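Local atomic coordinates of apolipophorin-3b (Locusta migratoria, PDB entry 1AEP), a protein that helps load diacylglycerol into the insect blood lipoprotein lipophorin by covering its expanding hydrophobic surface, and so supports lipid transport during flight. Residues E54-T57 / S58-E62; Q67-V70 / A71-N75; N75-A78 / R79-N83; P129-S132 / A133-A137. All coordinates share one frame; numbering follows the deposited sequence.

Contact 1 of 4, residues E54-T57 / S58-E62; sequences EVTT and SLKQE
Val55 and Leu59, one helical turn apart, lie side by side and point the same way, CG1 of Val55 meeting CD2 of Leu59 at 3.7 Å. That branch of Val55 stands anti to the backbone N (chi1 170°), on the side of its own carbonyl carbon and thus toward the next turn. Thr56 and Lys60 repeat the arrangement one residue on: the lysine chain, extended beyond CG, runs beside the threonine methyl, with CD 4.0 Å from CG2 of Thr56. Ser58 turns back on the helix instead. Its OG sits between its own backbone N and carbonyl carbon and donates to the carbonyl O of Val55 at 2.9 Å, reaching it from the flank, with a C=O...O angle of 119°. The same oxygen takes the amide of Leu59 (N to O 2.8 Å) nearly along the C=O axis, so two donors grip it, and the serine hydroxyl is folded against the backbone. Regular i to i+4 bonds continue through Lys60 N to Thr56 O and Gln61 N to Thr57 O. In this amphipathic stretch of helix 36-63, Val55 and Leu59 both meet helix 131-154, Val55 at Ala137 and Thr141; Leu59 also rests on Leu74 and Phe77 of helix 69-83, where Thr56 OG1 bonds to the carbonyl O of Ala78.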
loop_
_atom_site.group_PDB
_atom_site.type_symbol
_atom_site.label_atom_id
_atom_site.label_comp_id
_atom_site.label_asym_id
_atom_site.label_seq_id
_atom_site.Cartn_x
_atom_site.Cartn_y
_atom_site.Cartn_z
ATOM N N GLU A 54 9.504 -1.883 -0.721
ATOM C CA GLU A 54 10.594 -1.240 -0.014
ATOM C C GLU A 54 10.375 -1.307 1.474
ATOM O O GLU A 54 11.283 -1.636 2.239
ATOM C CB GLU A 54 10.684 0.242 -0.387
ATOM C CG GLU A 54 12.097 0.769 -0.631
ATOM C CD GLU A 54 12.083 1.879 -1.637
ATOM O OE1 GLU A 54 11.895 3.024 -1.334
ATOM O OE2 GLU A 54 12.261 1.416 -2.874
ATOM N N VAL A 55 9.142 -0.963 1.857
ATOM C CA VAL A 55 8.649 -0.951 3.210
ATOM C C VAL A 55 8.781 -2.329 3.795
ATOM O O VAL A 55 9.406 -2.549 4.838
ATOM C CB VAL A 55 7.150 -0.593 3.116
ATOM C CG1 VAL A 55 6.427 -0.761 4.407
ATOM C CG2 VAL A 55 7.000 0.819 2.656
ATOM N N THR A 56 8.201 -3.292 3.087
ATOM C CA THR A 56 8.270 -4.673 3.494
ATOM C C THR A 56 9.673 -5.088 3.893
ATOM O O THR A 56 9.887 -5.755 4.895
ATOM C CB THR A 56 7.834 -5.483 2.285
ATOM O OG1 THR A 56 6.428 -5.558 2.275
ATOM C CG2 THR A 56 8.443 -6.843 2.403
ATOM N N THR A 57 10.648 -4.666 3.092
ATOM C CA THR A 57 12.043 -4.970 3.340
ATOM C C THR A 57 12.610 -4.251 4.539
ATOM O O THR A 57 13.368 -4.779 5.331
ATOM C CB THR A 57 12.868 -4.718 2.085
ATOM O OG1 THR A 57 12.399 -5.666 1.169
ATOM C CG2 THR A 57 14.330 -4.972 2.379
ATOM N N SER A 58 12.200 -3.036 4.716
ATOM C CA SER A 58 12.744 -2.352 5.850
ATOM C C SER A 58 12.134 -2.799 7.169
ATOM O O SER A 58 12.754 -2.713 8.222
ATOM C CB SER A 58 12.617 -0.872 5.587
ATOM O OG SER A 58 11.298 -0.509 5.810
ATOM N N LEU A 59 10.919 -3.299 7.124
ATOM C CA LEU A 59 10.242 -3.780 8.309
ATOM C C LEU A 59 10.744 -5.170 8.646
ATOM O O LEU A 59 10.797 -5.579 9.795
ATOM C CB LEU A 59 8.770 -3.964 7.900
ATOM C CG LEU A 59 7.680 -3.111 8.529
ATOM C CD1 LEU A 59 8.229 -1.870 9.130
ATOM C CD2 LEU A 59 6.689 -2.804 7.426
ATOM N N LYS A 60 11.103 -5.924 7.617
ATOM C CA LYS A 60 11.623 -7.237 7.866
ATOM C C LYS A 60 12.907 -7.086 8.710
ATOM O O LYS A 60 13.197 -7.855 9.615
ATOM C CB LYS A 60 11.940 -7.910 6.532
ATOM C CG LYS A 60 10.937 -8.975 6.124
ATOM C CD LYS A 60 10.820 -9.150 4.617
ATOM C CE LYS A 60 10.141 -10.457 4.262
ATOM N NZ LYS A 60 9.922 -10.641 2.829
ATOM N N GLN A 61 13.658 -6.048 8.361
ATOM C CA GLN A 61 14.933 -5.722 8.993
ATOM C C GLN A 61 14.790 -5.344 10.437
ATOM O O GLN A 61 15.580 -5.695 11.316
ATOM C CB GLN A 61 15.464 -4.486 8.276
ATOM C CG GLN A 61 16.952 -4.296 8.548
ATOM C CD GLN A 61 17.294 -2.846 8.697
ATOM O OE1 GLN A 61 18.086 -2.518 9.573
ATOM N NE2 GLN A 61 16.676 -2.009 7.848
ATOM N N GLU A 62 13.745 -4.604 10.658
ATOM C CA GLU A 62 13.449 -4.180 11.985
ATOM C C GLU A 62 13.146 -5.382 12.867
ATOM O O GLU A 62 13.649 -5.515 13.982
ATOM C CB GLU A 62 12.225 -3.284 11.884
ATOM C CG GLU A 62 11.925 -2.540 13.191
ATOM C CD GLU A 62 13.037 -1.628 13.584
ATOM O OE1 GLU A 62 13.887 -1.217 12.796
ATOM O OE2 GLU A 62 12.991 -1.337 14.861
#

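Contact 2 of 4, residues Q67-V70 / A71-N75; sequences QGSV and AEQLN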
loop_
_atom_site.group_PDB
_atom_site.type_symbol
_atom_site.label_atom_id
_atom_site.label_comp_id
_atom_site.label_asym_id
_atom_site.label_seq_id
_atom_site.Cartn_x
_atom_site.Cartn_y
_atom_site.Cartn_z
ATOM N N GLN A 67 12.654 -9.270 19.829
ATOM C CA GLN A 67 12.447 -10.634 20.258
ATOM C C GLN A 67 10.996 -10.899 20.493
ATOM O O GLN A 67 10.182 -9.984 20.606
ATOM C CB GLN A 67 13.032 -10.846 21.665
ATOM C CG GLN A 67 14.356 -11.635 21.708
ATOM C CD GLN A 67 15.461 -10.760 21.187
ATOM O OE1 GLN A 67 16.342 -11.140 20.424
ATOM N NE2 GLN A 67 15.428 -9.486 21.693
ATOM N N GLY A 68 10.671 -12.164 20.604
ATOM C CA GLY A 68 9.287 -12.465 20.909
ATOM C C GLY A 68 8.397 -12.572 19.700
ATOM O O GLY A 68 8.842 -12.861 18.602
ATOM N N SER A 69 7.097 -12.394 19.943
ATOM C CA SER A 69 6.062 -12.514 18.931
ATOM C C SER A 69 5.820 -11.255 18.114
ATOM O O SER A 69 5.176 -11.307 17.068
ATOM C CB SER A 69 4.767 -12.939 19.555
ATOM O OG SER A 69 4.332 -11.852 20.396
ATOM N N VAL A 70 6.343 -10.133 18.598
ATOM C CA VAL A 70 6.223 -8.861 17.907
ATOM C C VAL A 70 7.022 -8.985 16.619
ATOM O O VAL A 70 6.539 -8.685 15.531
ATOM C CB VAL A 70 6.599 -7.661 18.803
ATOM C CG1 VAL A 70 6.651 -6.360 18.044
ATOM C CG2 VAL A 70 5.582 -7.514 19.911
ATOM N N ALA A 71 8.240 -9.498 16.782
ATOM C CA ALA A 71 9.178 -9.737 15.705
ATOM C C ALA A 71 8.602 -10.711 14.713
ATOM O O ALA A 71 8.696 -10.537 13.502
ATOM C CB ALA A 71 10.474 -10.333 16.256
ATOM N N GLU A 72 7.983 -11.746 15.254
ATOM C CA GLU A 72 7.342 -12.726 14.421
ATOM C C GLU A 72 6.259 -12.052 13.593
ATOM O O GLU A 72 6.258 -12.039 12.345
ATOM C CB GLU A 72 6.629 -13.780 15.374
ATOM C CG GLU A 72 7.212 -15.234 15.505
ATOM C CD GLU A 72 7.303 -15.819 16.919
ATOM O OE1 GLU A 72 6.111 -15.986 17.469
ATOM O OE2 GLU A 72 8.364 -16.076 17.484
ATOM N N GLN A 73 5.342 -11.447 14.306
ATOM C CA GLN A 73 4.220 -10.784 13.736
ATOM C C GLN A 73 4.580 -9.635 12.826
ATOM O O GLN A 73 3.820 -9.332 11.919
ATOM C CB GLN A 73 3.425 -10.257 14.905
ATOM C CG GLN A 73 2.690 -11.432 15.582
ATOM C CD GLN A 73 1.508 -10.983 16.419
ATOM O OE1 GLN A 73 0.343 -11.056 15.955
ATOM N NE2 GLN A 73 1.819 -10.560 17.655
ATOM N N LEU A 74 5.708 -8.980 13.107
ATOM C CA LEU A 74 6.172 -7.855 12.313
ATOM C C LEU A 74 6.627 -8.343 10.949
ATOM O O LEU A 74 6.249 -7.823 9.893
ATOM C CB LEU A 74 7.277 -7.078 13.030
ATOM C CG LEU A 74 7.725 -5.906 12.176
ATOM C CD1 LEU A 74 6.486 -5.157 11.765
ATOM C CD2 LEU A 74 8.618 -5.012 12.980
ATOM N N ASN A 75 7.433 -9.399 10.999
ATOM C CA ASN A 75 7.949 -10.057 9.826
ATOM C C ASN A 75 6.785 -10.566 8.990
ATOM O O ASN A 75 6.751 -10.419 7.776
ATOM C CB ASN A 75 8.862 -11.201 10.274
ATOM C CG ASN A 75 9.905 -11.571 9.260
ATOM O OD1 ASN A 75 9.615 -12.300 8.306
ATOM N ND2 ASN A 75 11.138 -11.057 9.466
#
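Gln73 and Ser69 meet through the torsions of the glutamine: CG lies beside its own backbone N and anti to its carbonyl carbon (chi1 -75°), and the chain then runs extended, bringing the amide back along the preceding turn. NE2 comes within 3.5 Å of the carbonyl O of Ser69, a weak hydrogen bond, and stands 3.9 Å from the serine OG. The main bond to that carbonyl is made by the amide of Gln73 (N to Ser69 O 2.8 Å, N-H...O 165°). The place of this oxygen is less sure, which leaves some doubt over both bonds. With an alanine in place of Gln73, the backbone bond could remain, but the carbonyl of Ser69 would probably lose its weak and uncertain second donor and the serine hydroxyl its amide neighbour. This is the opening turn of helix 69-83, a member of the five-helix bundle of the apolipophorin-3 family, entered from an exposed loop through Gln67 and Gly68. The methyl of Ala71 packs against the incoming chain, its CB 3.8 Å from the carbonyl O of Gly68. The amide of Leu74 bonds to the carbonyl O of Val70 (N to O 2.6 Å). Leu74 is buried against helix 36-63, where it touches Ala63, and Val70 touches Ala126 and Trp127.

Contact 3 of 4, residues N75-A78 / R79-N83; sequences NAFA and RNLNN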
loop_
_atom_site.group_PDB
_atom_site.type_symbol
_atom_site.label_atom_id
_atom_site.label_comp_id
_atom_site.label_asym_id
_atom_site.label_seq_id
_atom_site.Cartn_x
_atom_site.Cartn_y
_atom_site.Cartn_z
ATOM N N ASN A 75 7.433 -9.399 10.999
ATOM C CA ASN A 75 7.949 -10.057 9.826
ATOM C C ASN A 75 6.785 -10.566 8.990
ATOM O O ASN A 75 6.751 -10.419 7.776
ATOM C CB ASN A 75 8.862 -11.201 10.274
ATOM C CG ASN A 75 9.905 -11.571 9.260
ATOM O OD1 ASN A 75 9.615 -12.300 8.306
ATOM N ND2 ASN A 75 11.138 -11.057 9.466
ATOM N N ALA A 76 5.805 -11.139 9.673
ATOM C CA ALA A 76 4.611 -11.632 9.007
ATOM C C ALA A 76 3.924 -10.542 8.214
ATOM O O ALA A 76 3.630 -10.695 7.032
ATOM C CB ALA A 76 3.625 -12.108 10.058
ATOM N N PHE A 77 3.627 -9.437 8.884
ATOM C CA PHE A 77 2.955 -8.334 8.259
ATOM C C PHE A 77 3.635 -7.929 6.988
ATOM O O PHE A 77 3.013 -7.762 5.945
ATOM C CB PHE A 77 2.908 -7.188 9.223
ATOM C CG PHE A 77 2.435 -5.894 8.624
ATOM C CD1 PHE A 77 1.175 -5.749 8.070
ATOM C CD2 PHE A 77 3.217 -4.749 8.722
ATOM C CE1 PHE A 77 0.735 -4.520 7.588
ATOM C CE2 PHE A 77 2.805 -3.522 8.220
ATOM C CZ PHE A 77 1.562 -3.395 7.622
ATOM N N ALA A 78 4.931 -7.766 7.095
ATOM C CA ALA A 78 5.666 -7.403 5.931
ATOM C C ALA A 78 5.434 -8.399 4.798
ATOM O O ALA A 78 5.107 -8.010 3.686
ATOM C CB ALA A 78 7.118 -7.408 6.286
ATOM N N ARG A 79 5.643 -9.688 5.079
ATOM C CA ARG A 79 5.480 -10.729 4.076
ATOM C C ARG A 79 4.147 -10.593 3.377
ATOM O O ARG A 79 4.047 -10.629 2.164
ATOM C CB ARG A 79 5.614 -12.141 4.620
ATOM C CG ARG A 79 7.058 -12.629 4.648
ATOM C CD ARG A 79 7.227 -14.086 5.081
ATOM N NE ARG A 79 8.546 -14.386 5.676
ATOM C CZ ARG A 79 9.736 -14.307 5.056
ATOM N NH1 ARG A 79 9.853 -13.941 3.767
ATOM N NH2 ARG A 79 10.848 -14.607 5.743
ATOM N N ASN A 80 3.120 -10.409 4.181
ATOM C CA ASN A 80 1.779 -10.249 3.678
ATOM C C ASN A 80 1.599 -9.044 2.779
ATOM O O ASN A 80 0.969 -9.163 1.729
ATOM C CB ASN A 80 0.813 -10.172 4.836
ATOM C CG ASN A 80 0.488 -11.554 5.189
ATOM O OD1 ASN A 80 -0.436 -12.147 4.633
ATOM N ND2 ASN A 80 1.343 -12.160 6.062
ATOM N N LEU A 81 2.131 -7.876 3.206
ATOM C CA LEU A 81 2.015 -6.687 2.399
ATOM C C LEU A 81 2.541 -6.999 1.026
ATOM O O LEU A 81 1.949 -6.659 0.024
ATOM C CB LEU A 81 2.958 -5.622 2.909
ATOM C CG LEU A 81 2.291 -4.695 3.853
ATOM C CD1 LEU A 81 3.355 -3.675 4.218
ATOM C CD2 LEU A 81 1.184 -4.043 3.093
ATOM N N ASN A 82 3.666 -7.723 1.009
ATOM C CA ASN A 82 4.306 -8.128 -0.223
ATOM C C ASN A 82 3.440 -9.046 -1.073
ATOM O O ASN A 82 3.474 -9.016 -2.300
ATOM C CB ASN A 82 5.558 -8.890 0.066
ATOM C CG ASN A 82 6.290 -9.004 -1.215
ATOM O OD1 ASN A 82 6.511 -7.976 -1.882
ATOM N ND2 ASN A 82 6.611 -10.231 -1.569
ATOM N N ASN A 83 2.662 -9.880 -0.422
ATOM C CA ASN A 83 1.835 -10.797 -1.160
ATOM C C ASN A 83 0.639 -10.145 -1.821
ATOM O O ASN A 83 0.149 -10.595 -2.853
ATOM C CB ASN A 83 1.501 -12.078 -0.391
ATOM C CG ASN A 83 2.790 -12.828 -0.060
ATOM O OD1 ASN A 83 2.775 -13.894 0.572
ATOM N ND2 ASN A 83 3.933 -12.254 -0.475
#
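The C-terminal half of helix 69-83, an amphipathic helix of the bundle, sets an apolar pair, Phe77 and Leu81, on its inner face and polar side chains on the outer one. Leu81 reaches across one face of the Phe77 ring: CD1 lies 4.3 Å from the ring centroid, 26° off the normal, a CH-pi contact, and CG stands over the rim. With CG of Phe77 anti to the backbone N (chi1 170°), the ring leans toward the next turn. Replacing this phenylalanine with an alanine would probably leave a gap beneath Leu81 and deprive its methyl of the aromatic face. On the polar side, Asn80 grips the carbonyl O of Ala76 twice, through its backbone N and, at 2.9 Å, through ND2. The side-chain donor lies above the carbonyl plane, although the oxygen is in the asparagine amide plane. Arg79, poorly ordered, is modelled alongside Asn75, NE 3.5 Å from OD1, their amide and guanidinium planes 53° apart. Beyond these turns, Phe77 meets Trp112 of helix 94-121 edge-to-face, while Leu81 touches Gln111 of that helix and Thr56 of helix 36-63.

Contact 4 of 4, residues P129-S132 / A133-A137; sequences PVQS and ALQEA
Ala133 packs its methyl against the carbonyl O of Val130, CB to O 3.4 Å, at the first turn of helix 131-154, the last helix of the bundle, where Val130 occupies the N-cap position. The alanine also touches Glu62 of helix 36-63. Next comes Leu134, whose amide bonds to Val130 O at 3.0 Å, in the carbonyl plane, giving the first i to i+4 bond of this stretch. Its CG stands beside the backbone N and anti to the carbonyl carbon (chi1 -83°), which turns the side chain back along the helix, and CD1 approaches CG2 of Val130 at 4.3 Å, a loose apolar contact. Leu134 is buried against Ile7 of helix 7-25 and Thr119 of helix 94-121. Gln135 follows, its N donating to the carbonyl O of Gln131 at 2.9 Å. The two glutamine side chains run side by side and point the same way, their amide planes 45° apart and OE1 of Gln131 4.0 Å from NE2 of Gln135, and both touch Ile7. Glu136, on the exposed side, carries the pattern on through its amide to Ser132 O at 2.8 Å. Ala137 turns inward to Leu59 and Trp112, and its N bonds to the carbonyl O of Ala133 at 3.0 Å.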
loop_
_atom_site.group_PDB
_atom_site.type_symbol
_atom_site.label_atom_id
_atom_site.label_comp_id
_atom_site.label_asym_id
_atom_site.label_seq_id
_atom_site.Cartn_x
_atom_site.Cartn_y
_atom_site.Cartn_z
ATOM N N PRO A 129 8.113 -0.811 20.988
ATOM C CA PRO A 129 9.477 -0.824 20.536
ATOM C C PRO A 129 9.724 -0.689 19.038
ATOM O O PRO A 129 10.859 -0.395 18.633
ATOM C CB PRO A 129 10.096 -2.051 21.157
ATOM C CG PRO A 129 9.160 -2.433 22.315
ATOM C CD PRO A 129 7.803 -1.892 21.959
ATOM N N VAL A 130 8.688 -0.902 18.231
ATOM C CA VAL A 130 8.859 -0.835 16.785
ATOM C C VAL A 130 7.968 0.198 16.152
ATOM O O VAL A 130 7.830 0.235 14.929
ATOM C CB VAL A 130 8.588 -2.161 16.124
ATOM C CG1 VAL A 130 9.545 -3.187 16.661
ATOM C CG2 VAL A 130 7.167 -2.611 16.397
ATOM N N GLN A 131 7.386 1.025 17.012
ATOM C CA GLN A 131 6.476 2.101 16.662
ATOM C C GLN A 131 7.035 3.075 15.613
ATOM O O GLN A 131 6.375 3.371 14.625
ATOM C CB GLN A 131 5.930 2.765 17.957
ATOM C CG GLN A 131 4.716 3.708 17.797
ATOM C CD GLN A 131 5.103 5.181 17.706
ATOM O OE1 GLN A 131 4.220 6.059 17.596
ATOM N NE2 GLN A 131 6.409 5.477 17.718
ATOM N N SER A 132 8.262 3.553 15.800
ATOM C CA SER A 132 8.836 4.458 14.821
ATOM C C SER A 132 8.817 3.869 13.402
ATOM O O SER A 132 8.323 4.476 12.453
ATOM C CB SER A 132 10.223 4.903 15.225
ATOM O OG SER A 132 10.106 6.072 16.017
ATOM N N ALA A 133 9.339 2.654 13.290
ATOM C CA ALA A 133 9.396 1.918 12.052
ATOM C C ALA A 133 8.034 1.749 11.408
ATOM O O ALA A 133 7.859 2.006 10.226
ATOM C CB ALA A 133 9.987 0.576 12.322
ATOM N N LEU A 134 7.065 1.297 12.191
ATOM C CA LEU A 134 5.731 1.131 11.665
ATOM C C LEU A 134 5.246 2.463 11.118
ATOM O O LEU A 134 4.674 2.520 10.033
ATOM C CB LEU A 134 4.774 0.702 12.779
ATOM C CG LEU A 134 4.770 -0.795 13.080
ATOM C CD1 LEU A 134 3.723 -1.156 14.180
ATOM C CD2 LEU A 134 4.542 -1.567 11.795
ATOM N N GLN A 135 5.475 3.533 11.878
ATOM C CA GLN A 135 5.024 4.865 11.493
ATOM C C GLN A 135 5.659 5.341 10.207
ATOM O O GLN A 135 4.992 5.852 9.310
ATOM C CB GLN A 135 5.260 5.924 12.578
ATOM C CG GLN A 135 4.824 7.336 12.198
ATOM C CD GLN A 135 3.754 7.947 13.077
ATOM O OE1 GLN A 135 3.530 9.178 13.053
ATOM N NE2 GLN A 135 3.086 7.092 13.848
ATOM N N GLU A 136 6.961 5.191 10.113
ATOM C CA GLU A 136 7.577 5.639 8.914
ATOM C C GLU A 136 7.024 4.870 7.712
ATOM O O GLU A 136 6.648 5.434 6.678
ATOM C CB GLU A 136 9.096 5.812 9.078
ATOM C CG GLU A 136 10.031 4.696 8.596
ATOM C CD GLU A 136 11.466 4.941 9.008
ATOM O OE1 GLU A 136 11.802 5.126 10.175
ATOM O OE2 GLU A 136 12.307 4.924 7.996
ATOM N N ALA A 137 6.921 3.575 7.891
ATOM C CA ALA A 137 6.393 2.725 6.844
ATOM C C ALA A 137 4.987 3.132 6.404
ATOM O O ALA A 137 4.629 3.040 5.227
ATOM C CB ALA A 137 6.411 1.281 7.304
#

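Along the chain the contacts come in order, contact 1 on helix 36-63, contacts 2 and 3 end to end on helix 69-83 with Asn75 in common, and contact 4 at the start of helix 131-154. The centre of contact 1 lies about 13 Å from that of contact 2, 9 Å from contact 3 and 10 Å from contact 4, and it touches all three. Contacts 2 and 4 meet through Leu74 with Leu134 and Val70 with Val130, whereas contacts 3 and 4 do not touch. Three helices thus share an apolar interior, consistent with a soluble bundle that shields hydrophobic faces until they cover lipid.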